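Local atomic coordinates of cellulose biosynthesis protein BcsG (PDB entry 5OLT), a protein that is required for cellulose biosynthesis, and is represented here by its zinc-binding extramembrane domain of the alkaline phosphatase family. Residues A[64-69]-A[214-219]; A[70-75]-A[286-291]; A[94-99]-A[353-358]; A[100-105]-A[264-269]. All coordinates share one frame; numbering follows the deposited sequence. Where two conformers were deposited one is given.

Overall arrangement
The contacts gather round the zinc-bearing end of the central mixed sheet. Contacts 1 and 4 share the zinc ion and one water, and their centres lie about 8 Å apart. Contact 1 supplies Cys67; contact 4 supplies Ser102, Glu266 and His267. Asn215 of contact 1 also bonds to the carboxylate of Glu266. Segment 70-75 of contact 2 follows 64-69 directly. Contact 2 adjoins contact 4 where Asp73 OD2 accepts from Gly269 N at 2.7 Å. Contact 3 joins contact 2 through Asn96 and Thr290. It joins contact 4 through Asn357 and Ser100. Contacts 1 and 3 do not touch; their centres are about 17 Å apart.

Contact 1: A[64-69]-A[214-219]. With ZN (zinc ion), chain B.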
loop_
_atom_site.group_PDB
_atom_site.type_symbol
_atom_site.label_atom_id
_atom_site.label_comp_id
_atom_site.label_asym_id
_atom_site.label_seq_id
_atom_site.Cartn_x
_atom_site.Cartn_y
_atom_site.Cartn_z
ATOM N N ILE A 64 1.311 1.531 7.425
ATOM C CA ILE A 64 0.021 2.055 7.860
ATOM C C ILE A 64 -0.945 1.841 6.684
ATOM O O ILE A 64 -0.859 2.540 5.659
ATOM C CB ILE A 64 0.162 3.565 8.224
ATOM C CG1 ILE A 64 1.128 3.721 9.413
ATOM C CG2 ILE A 64 -1.205 4.181 8.514
ATOM C CD1 ILE A 64 1.372 5.156 9.814
ATOM N N ASN A 65 -1.838 0.841 6.805
ATOM C CA ASN A 65 -2.684 0.392 5.714
ATOM C C ASN A 65 -4.108 0.863 6.003
ATOM O O ASN A 65 -4.726 0.441 6.975
ATOM C CB ASN A 65 -2.556 -1.146 5.650
ATOM C CG ASN A 65 -3.325 -1.767 4.520
ATOM O OD1 ASN A 65 -3.279 -1.303 3.353
ATOM N ND2 ASN A 65 -4.011 -2.848 4.831
ATOM N N ILE A 66 -4.584 1.801 5.188
ATOM C CA ILE A 66 -5.806 2.552 5.503
ATOM C C ILE A 66 -6.949 2.138 4.602
ATOM O O ILE A 66 -6.850 2.248 3.377
ATOM C CB ILE A 66 -5.567 4.073 5.340
ATOM C CG1 ILE A 66 -4.420 4.541 6.257
ATOM C CG2 ILE A 66 -6.866 4.869 5.590
ATOM C CD1 ILE A 66 -3.952 5.959 5.983
ATOM N N CYS A 67 -8.040 1.676 5.211
ATOM C CA CYS A 67 -9.240 1.326 4.442
ATOM C C CYS A 67 -9.890 2.590 3.862
ATOM O O CYS A 67 -9.965 3.610 4.543
ATOM C CB CYS A 67 -10.216 0.574 5.376
ATOM S SG CYS A 67 -11.770 0.006 4.600
ATOM N N SER A 68 -10.394 2.492 2.620
ATOM C CA SER A 68 -11.348 3.488 2.102
ATOM C C SER A 68 -10.756 4.898 1.947
ATOM O O SER A 68 -11.368 5.883 2.385
ATOM C CB SER A 68 -12.640 3.512 2.944
ATOM O OG SER A 68 -13.263 2.233 2.909
ATOM N N LEU A 69 -9.612 4.983 1.257
ATOM C CA LEU A 69 -8.918 6.244 1.012
ATOM C C LEU A 69 -8.264 6.168 -0.363
ATOM O O LEU A 69 -7.238 5.495 -0.522
ATOM C CB LEU A 69 -7.870 6.485 2.118
ATOM C CG LEU A 69 -7.031 7.765 1.902
ATOM C CD1 LEU A 69 -7.915 8.989 1.910
ATOM C CD2 LEU A 69 -5.991 7.838 3.030
ATOM N N PHE A 214 -0.025 -2.297 10.324
ATOM C CA PHE A 214 -1.084 -1.616 11.058
ATOM C C PHE A 214 -2.262 -1.349 10.119
ATOM O O PHE A 214 -2.079 -0.646 9.123
ATOM C CB PHE A 214 -0.508 -0.292 11.619
ATOM C CG PHE A 214 -1.491 0.621 12.344
ATOM C CD1 PHE A 214 -2.700 0.167 12.936
ATOM C CD2 PHE A 214 -1.186 1.996 12.447
ATOM C CE1 PHE A 214 -3.553 1.041 13.596
ATOM C CE2 PHE A 214 -2.048 2.860 13.128
ATOM C CZ PHE A 214 -3.228 2.398 13.693
ATOM N N ASN A 215 -3.442 -1.925 10.414
ATOM C CA ASN A 215 -4.611 -1.716 9.566
ATOM C C ASN A 215 -5.640 -0.820 10.266
ATOM O O ASN A 215 -5.937 -1.010 11.442
ATOM C CB ASN A 215 -5.247 -3.058 9.147
ATOM C CG ASN A 215 -6.394 -2.855 8.201
ATOM O OD1 ASN A 215 -7.549 -2.835 8.617
ATOM N ND2 ASN A 215 -6.086 -2.708 6.905
ATOM N N LEU A 216 -6.119 0.186 9.530
ATOM C CA LEU A 216 -6.977 1.254 10.053
ATOM C C LEU A 216 -8.307 1.327 9.330
ATOM O O LEU A 216 -8.334 1.475 8.114
ATOM C CB LEU A 216 -6.306 2.650 9.868
ATOM C CG LEU A 216 -5.032 2.901 10.621
ATOM C CD1 LEU A 216 -3.874 2.202 9.936
ATOM C CD2 LEU A 216 -4.764 4.398 10.693
ATOM N N LEU A 217 -9.385 1.322 10.101
ATOM C CA LEU A 217 -10.747 1.312 9.592
ATOM C C LEU A 217 -11.601 2.610 9.728
ATOM O O LEU A 217 -12.775 2.574 9.355
ATOM C CB LEU A 217 -11.485 0.186 10.396
ATOM C CG LEU A 217 -12.653 -0.501 9.723
ATOM C CD1 LEU A 217 -12.170 -1.262 8.486
ATOM C CD2 LEU A 217 -13.344 -1.448 10.701
ATOM N N PRO A 218 -11.058 3.753 10.226
ATOM C CA PRO A 218 -12.021 4.827 10.528
ATOM C C PRO A 218 -12.773 5.387 9.323
ATOM O O PRO A 218 -13.873 5.922 9.501
ATOM C CB PRO A 218 -11.152 5.902 11.175
ATOM C CG PRO A 218 -9.814 5.708 10.555
ATOM C CD PRO A 218 -9.670 4.199 10.478
ATOM N N LEU A 219 -12.195 5.280 8.122
ATOM C CA LEU A 219 -12.827 5.877 6.944
ATOM C C LEU A 219 -13.838 4.936 6.300
ATOM O O LEU A 219 -14.481 5.309 5.335
ATOM C CB LEU A 219 -11.764 6.305 5.926
ATOM C CG LEU A 219 -10.705 7.233 6.518
ATOM C CD1 LEU A 219 -9.768 7.654 5.379
ATOM C CD2 LEU A 219 -11.277 8.448 7.256
HETATM ZN ZN ZN B . -11.133 -1.640 3.157
HETATM O O HOH W 1 -9.893 3.777 7.269
HETATM O O HOH W 2 -13.593 -2.081 3.117
#
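Ile64 pairs with Phe214 where the parallel strands 64-66 and 214-216 run side by side. Its CG2, anti to the backbone N, reaches Leu216 CD1 at 3.6 Å. That same Leu216 CD1 sits over the centre of one face of the Phe214 ring, so the three side chains pack together on one face of the sheet. Asn65 carries two of the strand bonds. Its N donates to Phe214 O at 2.8 Å, and its O accepts from Leu216 N at 2.9 Å. On the face of Asn65, Asn215 turns its ND2 to Glu266. Ile66 returns to the apolar face, where its CG2 meets Leu219 CD1 at 4.0 Å. Cys67 closes the pairing: its N donates to Leu216 O at 2.9 Å. Its SG is anti to the backbone N (chi1 -179°) and binds the zinc ion at 2.3 Å. Beyond this point the strand bonds stop and a water bridges the chains. It donates to Cys67 O and Leu216 O and accepts from Leu219 N. Ser68, with positive phi, lays its CB against Leu219 O at 3.5 Å. Leu69 CB then touches Leu219 CD1 at 4.0 Å. A metal ligand at the C-terminal end of a parallel strand is in keeping with the alkaline phosphatase fold. Strand 60-66 lies between strands 210-216 and 259-265. Helix 191-203 packs on Phe214, while helix 234-255 covers Leu216 and Leu219.

Contact 2: A[70-75]-A[286-291]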
loop_
_atom_site.group_PDB
_atom_site.type_symbol
_atom_site.label_atom_id
_atom_site.label_comp_id
_atom_site.label_asym_id
_atom_site.label_seq_id
_atom_site.Cartn_x
_atom_site.Cartn_y
_atom_site.Cartn_z
ATOM N N SER A 70 -8.819 6.901 -1.325
ATOM C CA SER A 70 -8.178 7.086 -2.652
ATOM C C SER A 70 -7.924 8.562 -2.918
ATOM O O SER A 70 -8.450 9.435 -2.214
ATOM C CB SER A 70 -9.080 6.528 -3.755
ATOM O OG SER A 70 -10.253 7.343 -3.854
ATOM N N TRP A 71 -7.142 8.851 -3.954
ATOM C CA TRP A 71 -6.987 10.253 -4.342
ATOM C C TRP A 71 -8.309 10.899 -4.677
ATOM O O TRP A 71 -8.504 12.072 -4.332
ATOM C CB TRP A 71 -6.028 10.423 -5.510
ATOM C CG TRP A 71 -4.569 10.323 -5.134
ATOM C CD1 TRP A 71 -3.644 9.415 -5.635
ATOM C CD2 TRP A 71 -3.811 11.198 -4.271
ATOM N NE1 TRP A 71 -2.388 9.655 -5.125
ATOM C CE2 TRP A 71 -2.454 10.731 -4.268
ATOM C CE3 TRP A 71 -4.147 12.307 -3.473
ATOM C CZ2 TRP A 71 -1.435 11.364 -3.514
ATOM C CZ3 TRP A 71 -3.148 12.896 -2.684
ATOM C CH2 TRP A 71 -1.808 12.427 -2.716
ATOM N N SER A 72 -9.222 10.175 -5.356
ATOM C CA SER A 72 -10.527 10.707 -5.660
ATOM C C SER A 72 -11.279 11.108 -4.375
ATOM O O SER A 72 -11.965 12.132 -4.335
ATOM C CB SER A 72 -11.318 9.665 -6.425
ATOM O OG SER A 72 -12.583 10.162 -6.743
ATOM N N ASP A 73 -11.162 10.284 -3.333
ATOM C CA ASP A 73 -11.816 10.615 -2.076
ATOM C C ASP A 73 -11.210 11.877 -1.454
ATOM O O ASP A 73 -11.952 12.713 -0.944
ATOM C CB ASP A 73 -11.670 9.501 -1.045
ATOM C CG ASP A 73 -12.236 8.148 -1.476
ATOM O OD1 ASP A 73 -13.200 8.085 -2.280
ATOM O OD2 ASP A 73 -11.706 7.141 -0.931
ATOM N N VAL A 74 -9.878 11.993 -1.515
ATOM C CA VAL A 74 -9.197 13.177 -0.950
ATOM C C VAL A 74 -9.693 14.439 -1.686
ATOM O O VAL A 74 -10.016 15.462 -1.044
ATOM C CB VAL A 74 -7.680 13.051 -1.015
ATOM C CG1 VAL A 74 -7.017 14.327 -0.482
ATOM C CG2 VAL A 74 -7.212 11.843 -0.223
ATOM N N GLU A 75 -9.783 14.362 -3.015
ATOM C CA GLU A 75 -10.272 15.475 -3.815
ATOM C C GLU A 75 -11.723 15.811 -3.436
ATOM O O GLU A 75 -12.053 16.983 -3.146
ATOM C CB GLU A 75 -10.136 15.153 -5.308
ATOM C CG GLU A 75 -10.780 16.199 -6.212
ATOM C CD GLU A 75 -9.971 17.489 -6.332
ATOM O OE1 GLU A 75 -8.802 17.531 -5.862
ATOM O OE2 GLU A 75 -10.514 18.473 -6.899
ATOM N N SER A 286 -12.718 0.281 -10.055
ATOM C CA SER A 286 -12.469 1.330 -11.030
ATOM C C SER A 286 -11.179 2.091 -10.751
ATOM O O SER A 286 -10.683 2.074 -9.622
ATOM C CB SER A 286 -13.642 2.305 -10.990
ATOM O OG SER A 286 -13.566 3.036 -9.776
ATOM N N PRO A 287 -10.670 2.817 -11.766
ATOM C CA PRO A 287 -9.454 3.599 -11.570
ATOM C C PRO A 287 -9.611 4.606 -10.433
ATOM O O PRO A 287 -8.677 4.786 -9.649
ATOM C CB PRO A 287 -9.279 4.292 -12.921
ATOM C CG PRO A 287 -9.835 3.315 -13.903
ATOM C CD PRO A 287 -11.066 2.768 -13.194
ATOM N N SER A 288 -10.769 5.230 -10.320
ATOM C CA SER A 288 -10.996 6.192 -9.245
ATOM C C SER A 288 -10.840 5.536 -7.870
ATOM O O SER A 288 -10.269 6.127 -6.925
ATOM C CB SER A 288 -12.400 6.748 -9.430
ATOM O OG SER A 288 -12.745 7.675 -8.444
ATOM N N ILE A 289 -11.368 4.316 -7.741
ATOM C CA ILE A 289 -11.343 3.620 -6.449
ATOM C C ILE A 289 -9.927 3.121 -6.125
ATOM O O ILE A 289 -9.537 3.065 -4.967
ATOM C CB ILE A 289 -12.376 2.464 -6.442
ATOM C CG1 ILE A 289 -13.787 3.106 -6.456
ATOM C CG2 ILE A 289 -12.225 1.585 -5.218
ATOM C CD1 ILE A 289 -14.914 2.137 -6.810
ATOM N N THR A 290 -9.150 2.736 -7.129
ATOM C CA THR A 290 -7.892 2.050 -6.860
ATOM C C THR A 290 -6.643 2.949 -6.965
ATOM O O THR A 290 -5.576 2.493 -6.574
ATOM C CB THR A 290 -7.700 0.849 -7.796
ATOM O OG1 THR A 290 -7.622 1.355 -9.148
ATOM C CG2 THR A 290 -8.885 -0.115 -7.643
ATOM N N ASN A 291 -6.773 4.196 -7.425
ATOM C CA ASN A 291 -5.585 5.084 -7.445
ATOM C C ASN A 291 -5.484 5.764 -6.064
ATOM O O ASN A 291 -6.280 6.655 -5.754
ATOM C CB ASN A 291 -5.745 6.108 -8.546
ATOM C CG ASN A 291 -4.589 7.066 -8.574
ATOM O OD1 ASN A 291 -3.482 6.703 -8.180
ATOM N ND2 ASN A 291 -4.853 8.318 -8.992
HETATM O O HOH W 3 -8.403 7.894 -6.926
#
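Trp71 turns the edge of its indole to the Asn291 side chain. Asn291 CG lies in the plane of the ring system, 3.9 Å from Trp71 CD1. The amide is tilted 54° to the indole, so the two groups are not stacked. Asn291 CG is anti to its backbone N (chi1 178°), which brings CG to this edge. Behind them the backbones join: Trp71 N donates to Asn291 O at 3.0 Å. The neighbouring serines face each other by their hydroxyls. Ser72 OG and Ser288 OG are 3.0 Å apart, but both residues have two conformers, and this hydrogen bond is doubtful. A water bridges the two segments: it accepts from Ser72 N and donates to Ser288 O and Asn291 O. Ser70 and Asp73 form a capping box at the start of helix 71-76. Ser70 OG lies between its backbone N and carbonyl carbon (chi1 68°) and accepts from Asp73 N at 3.1 Å. In return, Ser70 N meets Asp73 OD2 from above the carboxylate plane at 2.9 Å. Ser70 OG also lies 3.3 Å from Ser288 O, a weak bond at most. Ser70 CB packs on Asn291 O at 3.4 Å. Helix 287-290 has its own N-cap, with Ser286 OG accepting from Ile289 N at 3.3 Å. The Asp73 carboxylate has further donors in Gly269 N and Leu271 N, beside the zinc-site loop. Trp71 packs on Trp85 and strand 90-96.

Contact 3: A[94-99]-A[353-358]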
loop_
_atom_site.group_PDB
_atom_site.type_symbol
_atom_site.label_atom_id
_atom_site.label_comp_id
_atom_site.label_asym_id
_atom_site.label_seq_id
_atom_site.Cartn_x
_atom_site.Cartn_y
_atom_site.Cartn_z
ATOM N N HIS A 94 0.444 7.788 -8.841
ATOM C CA HIS A 94 -0.247 6.793 -9.658
ATOM C C HIS A 94 0.038 5.414 -9.090
ATOM O O HIS A 94 0.487 4.508 -9.816
ATOM C CB HIS A 94 0.134 6.936 -11.153
ATOM C CG HIS A 94 -0.374 8.207 -11.735
ATOM N ND1 HIS A 94 -1.714 8.393 -12.017
ATOM C CD2 HIS A 94 0.241 9.374 -12.016
ATOM C CE1 HIS A 94 -1.893 9.615 -12.481
ATOM N NE2 HIS A 94 -0.729 10.239 -12.462
ATOM N N PHE A 95 -0.270 5.241 -7.801
ATOM C CA PHE A 95 -0.145 3.951 -7.119
ATOM C C PHE A 95 -1.484 3.239 -7.206
ATOM O O PHE A 95 -2.500 3.782 -6.787
ATOM C CB PHE A 95 0.214 4.186 -5.640
ATOM C CG PHE A 95 0.591 2.935 -4.923
ATOM C CD1 PHE A 95 -0.406 2.032 -4.445
ATOM C CD2 PHE A 95 1.931 2.612 -4.744
ATOM C CE1 PHE A 95 -0.037 0.873 -3.780
ATOM C CE2 PHE A 95 2.283 1.479 -4.042
ATOM C CZ PHE A 95 1.316 0.598 -3.578
ATOM N N ASN A 96 -1.463 2.023 -7.762
ATOM C CA ASN A 96 -2.699 1.259 -7.932
ATOM C C ASN A 96 -2.822 0.200 -6.862
ATOM O O ASN A 96 -1.931 -0.608 -6.660
ATOM C CB ASN A 96 -2.683 0.594 -9.306
ATOM C CG ASN A 96 -4.012 -0.035 -9.636
ATOM O OD1 ASN A 96 -5.019 0.686 -9.722
ATOM N ND2 ASN A 96 -4.039 -1.363 -9.807
ATOM N N SER A 97 -3.974 0.182 -6.184
ATOM C CA SER A 97 -4.151 -0.766 -5.075
ATOM C C SER A 97 -4.492 -2.197 -5.531
ATOM O O SER A 97 -4.420 -3.120 -4.723
ATOM C CB SER A 97 -5.247 -0.291 -4.111
ATOM O OG SER A 97 -6.502 -0.379 -4.741
ATOM N N GLY A 98 -4.835 -2.370 -6.801
ATOM C CA GLY A 98 -5.034 -3.713 -7.356
ATOM C C GLY A 98 -6.380 -4.358 -7.081
ATOM O O GLY A 98 -6.596 -5.464 -7.575
ATOM N N THR A 99 -7.244 -3.701 -6.291
ATOM C CA THR A 99 -8.523 -4.296 -5.854
ATOM C C THR A 99 -9.324 -3.250 -5.150
ATOM O O THR A 99 -8.781 -2.175 -4.782
ATOM C CB THR A 99 -8.251 -5.492 -4.907
ATOM O OG1 THR A 99 -9.500 -6.088 -4.533
ATOM C CG2 THR A 99 -7.491 -5.051 -3.655
ATOM N N PRO A 353 -1.633 -0.551 -14.175
ATOM C CA PRO A 353 -2.791 -0.472 -13.252
ATOM C C PRO A 353 -3.871 -1.481 -13.602
ATOM O O PRO A 353 -4.799 -1.200 -14.323
ATOM C CB PRO A 353 -3.276 0.968 -13.426
ATOM C CG PRO A 353 -2.926 1.264 -14.838
ATOM C CD PRO A 353 -1.561 0.639 -15.044
ATOM N N VAL A 354 -3.677 -2.669 -13.116
ATOM C CA VAL A 354 -4.631 -3.762 -13.272
ATOM C C VAL A 354 -5.236 -4.001 -11.901
ATOM O O VAL A 354 -4.511 -4.082 -10.905
ATOM C CB VAL A 354 -3.901 -5.036 -13.738
ATOM C CG1 VAL A 354 -4.850 -6.240 -13.732
ATOM C CG2 VAL A 354 -3.266 -4.791 -15.118
ATOM N N SER A 355 -6.561 -4.109 -11.835
ATOM C CA SER A 355 -7.219 -4.323 -10.548
ATOM C C SER A 355 -8.255 -5.420 -10.675
ATOM O O SER A 355 -8.890 -5.564 -11.742
ATOM C CB SER A 355 -7.914 -3.040 -10.074
ATOM O OG SER A 355 -6.962 -1.999 -9.960
ATOM N N GLU A 356 -8.418 -6.183 -9.607
ATOM C CA GLU A 356 -9.348 -7.302 -9.643
ATOM C C GLU A 356 -10.020 -7.531 -8.361
ATOM O O GLU A 356 -9.454 -7.300 -7.290
ATOM C CB GLU A 356 -8.604 -8.640 -9.900
ATOM C CG GLU A 356 -7.659 -8.635 -11.028
ATOM C CD GLU A 356 -7.160 -10.012 -11.382
ATOM O OE1 GLU A 356 -7.796 -11.083 -11.072
ATOM O OE2 GLU A 356 -6.115 -9.966 -12.025
ATOM N N ASN A 357 -11.264 -8.005 -8.479
ATOM C CA ASN A 357 -11.948 -8.697 -7.374
ATOM C C ASN A 357 -12.303 -10.084 -7.956
ATOM O O ASN A 357 -12.014 -10.341 -9.117
ATOM C CB ASN A 357 -13.190 -7.917 -6.926
ATOM C CG ASN A 357 -12.879 -6.486 -6.478
ATOM O OD1 ASN A 357 -11.825 -6.195 -5.908
ATOM N ND2 ASN A 357 -13.835 -5.599 -6.681
ATOM N N ALA A 358 -12.951 -10.963 -7.190
ATOM C CA ALA A 358 -13.263 -12.330 -7.672
ATOM C C ALA A 358 -13.932 -12.335 -9.032
ATOM O O ALA A 358 -13.629 -13.183 -9.882
ATOM C CB ALA A 358 -14.113 -13.103 -6.679
#
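The chain from Asn96 to Thr99 and the chain from Pro353 to Asn357 run only 11° apart, and Gly98 CA comes within 3.9 Å of Ser355 CA. Gly98, at positive phi, offers its O to Glu356 N at 2.8 Å. The donor stands well above the carbonyl plane. Asn96 CG is anti to its backbone N (chi1 -171°), which brings CG toward the second chain. Its ND2 donates to Ser355 OG at 3.0 Å, with the oxygen close to the amide plane. The other end is held too, since Asn96 OD1 accepts from Thr290. Pro353 crosses this side chain at about a right angle, its CB 4.0 Å from Asn96 CG. The contact joins two sheets: strand 90-96 belongs to the central mixed sheet, and strand 355-357 is an outer strand of the small antiparallel sheet near the C-terminus. Thr99 OG1 faces two acceptors, Glu356 O at 3.0 Å and Asn357 OD1 at 2.7 Å. Which of them takes the one hydroxyl proton is not settled, and the Asn357 bond is doubtful because that residue has two conformers. Asn357 ND2 turns to Ser100 OG and Asp283 O. The Glu356 carboxylate is bonded to Tyr38 OH and His119 N.

Contact 4: A[100-105]-A[264-269]; sequences SYSGPA and VPEHGG. With ZN (zinc ion), chain B.
Ser102 and Glu266 reach one zinc ion with similar first torsions: Ser102 OG (chi1 -56°) and Glu266 CG (chi1 -62°) each lie beside their own backbone N. Beyond CG the Glu266 chain is extended. Ser102 OG binds the metal at 2.0 Å, Glu266 OE1 at 1.9 Å and His267 NE2 at 2.1 Å. Cys67 completes the protein ligands, and a water lies farther off at 2.5 Å. Ser102 OG is 2.9 Å from Glu266 OE1, yet the shared metal, not a hydrogen bond, holds them close. Glu266 OE2 is taken by Asn215 ND2. The His267 ring is fixed from its far side: ND1 donates to Gly268 O at 2.7 Å, and that oxygen is almost in the ring plane. Ser100 O lies over one face, offset toward the rim. Ser102 begins helix 102-110. Alkaline phosphatase relatives place their serine or threonine nucleophile at such a helix start, on the metal, and the position of Ser102 is consistent with that role. A citrate, probably from crystallisation, bonds to Ser102 OG and Gly103 N, which may mark a pocket beside the zinc. Farther along the helix, Ala105 CB packs on Glu266 O at 3.3 Å and on Glu266 CB at 3.6 Å.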
loop_
_atom_site.group_PDB
_atom_site.type_symbol
_atom_site.label_atom_id
_atom_site.label_comp_id
_atom_site.label_asym_id
_atom_site.label_seq_id
_atom_site.Cartn_x
_atom_site.Cartn_y
_atom_site.Cartn_z
ATOM N N SER A 100 -10.622 -3.513 -4.981
ATOM C CA SER A 100 -11.445 -2.579 -4.226
ATOM C C SER A 100 -12.014 -3.166 -2.939
ATOM O O SER A 100 -12.872 -2.506 -2.328
ATOM C CB SER A 100 -12.521 -1.969 -5.087
ATOM O OG SER A 100 -13.349 -2.955 -5.679
ATOM N N TYR A 101 -11.512 -4.337 -2.511
ATOM C CA TYR A 101 -11.961 -4.956 -1.254
ATOM C C TYR A 101 -10.825 -5.062 -0.263
ATOM O O TYR A 101 -9.662 -5.195 -0.653
ATOM C CB TYR A 101 -12.535 -6.353 -1.526
ATOM C CG TYR A 101 -13.835 -6.386 -2.338
ATOM C CD1 TYR A 101 -14.820 -5.407 -2.199
ATOM C CD2 TYR A 101 -14.092 -7.465 -3.166
ATOM C CE1 TYR A 101 -16.023 -5.478 -2.923
ATOM C CE2 TYR A 101 -15.294 -7.579 -3.858
ATOM C CZ TYR A 101 -16.247 -6.581 -3.739
ATOM O OH TYR A 101 -17.434 -6.736 -4.467
ATOM N N SER A 102 -11.171 -5.027 1.033
ATOM C CA SER A 102 -10.157 -4.934 2.073
ATOM C C SER A 102 -9.279 -6.167 2.206
ATOM O O SER A 102 -8.047 -6.047 2.296
ATOM C CB SER A 102 -10.830 -4.702 3.428
ATOM O OG SER A 102 -11.665 -3.550 3.401
ATOM N N GLY A 103 -9.897 -7.360 2.212
ATOM C CA GLY A 103 -9.115 -8.588 2.396
ATOM C C GLY A 103 -8.074 -8.781 1.316
ATOM O O GLY A 103 -6.882 -8.916 1.608
ATOM N N PRO A 104 -8.500 -8.727 0.049
ATOM C CA PRO A 104 -7.517 -8.894 -1.022
ATOM C C PRO A 104 -6.470 -7.780 -1.015
ATOM O O PRO A 104 -5.316 -8.052 -1.357
ATOM C CB PRO A 104 -8.353 -8.827 -2.292
ATOM C CG PRO A 104 -9.750 -8.965 -1.883
ATOM C CD PRO A 104 -9.899 -8.780 -0.422
ATOM N N ALA A 105 -6.841 -6.546 -0.633
ATOM C CA ALA A 105 -5.846 -5.482 -0.566
ATOM C C ALA A 105 -4.762 -5.782 0.427
ATOM O O ALA A 105 -3.569 -5.557 0.140
ATOM C CB ALA A 105 -6.500 -4.162 -0.216
ATOM N N VAL A 264 -0.049 3.268 2.965
ATOM C CA VAL A 264 -0.557 2.698 1.702
ATOM C C VAL A 264 -1.998 2.273 1.913
ATOM O O VAL A 264 -2.293 1.334 2.681
ATOM C CB VAL A 264 0.331 1.541 1.211
ATOM C CG1 VAL A 264 0.628 0.571 2.345
ATOM C CG2 VAL A 264 -0.207 0.841 -0.047
ATOM N N PRO A 265 -2.908 3.019 1.322
ATOM C CA PRO A 265 -4.334 2.653 1.468
ATOM C C PRO A 265 -4.655 1.343 0.769
ATOM O O PRO A 265 -3.982 0.937 -0.178
ATOM C CB PRO A 265 -5.078 3.796 0.794
ATOM C CG PRO A 265 -4.089 4.933 0.829
ATOM C CD PRO A 265 -2.744 4.303 0.615
ATOM N N GLU A 266 -5.693 0.689 1.283
ATOM C CA GLU A 266 -6.162 -0.571 0.678
ATOM C C GLU A 266 -6.857 -0.349 -0.653
ATOM O O GLU A 266 -6.736 -1.174 -1.569
ATOM C CB GLU A 266 -7.251 -1.175 1.563
ATOM C CG GLU A 266 -6.900 -1.583 2.988
ATOM C CD GLU A 266 -8.167 -1.952 3.731
ATOM O OE1 GLU A 266 -9.242 -1.930 3.080
ATOM O OE2 GLU A 266 -8.103 -2.241 4.934
ATOM N N HIS A 267 -7.677 0.710 -0.719
ATOM C CA HIS A 267 -8.624 0.979 -1.833
ATOM C C HIS A 267 -9.418 2.185 -1.385
ATOM O O HIS A 267 -9.450 2.507 -0.171
ATOM C CB HIS A 267 -9.635 -0.220 -2.037
ATOM C CG HIS A 267 -10.464 -0.506 -0.813
ATOM N ND1 HIS A 267 -11.563 0.258 -0.468
ATOM C CD2 HIS A 267 -10.291 -1.403 0.187
ATOM C CE1 HIS A 267 -12.018 -0.142 0.716
ATOM N NE2 HIS A 267 -11.279 -1.164 1.127
ATOM N N GLY A 268 -10.092 2.814 -2.334
ATOM C CA GLY A 268 -10.915 3.961 -2.014
ATOM C C GLY A 268 -12.249 3.646 -1.378
ATOM O O GLY A 268 -12.735 2.516 -1.407
ATOM N N GLY A 269 -12.874 4.686 -0.832
ATOM C CA GLY A 269 -14.209 4.553 -0.214
ATOM C C GLY A 269 -15.365 4.824 -1.147
ATOM O O GLY A 269 -16.512 4.757 -0.741
HETATM ZN ZN ZN B . -11.133 -1.640 3.157
HETATM O O HOH W 2 -13.593 -2.081 3.117
#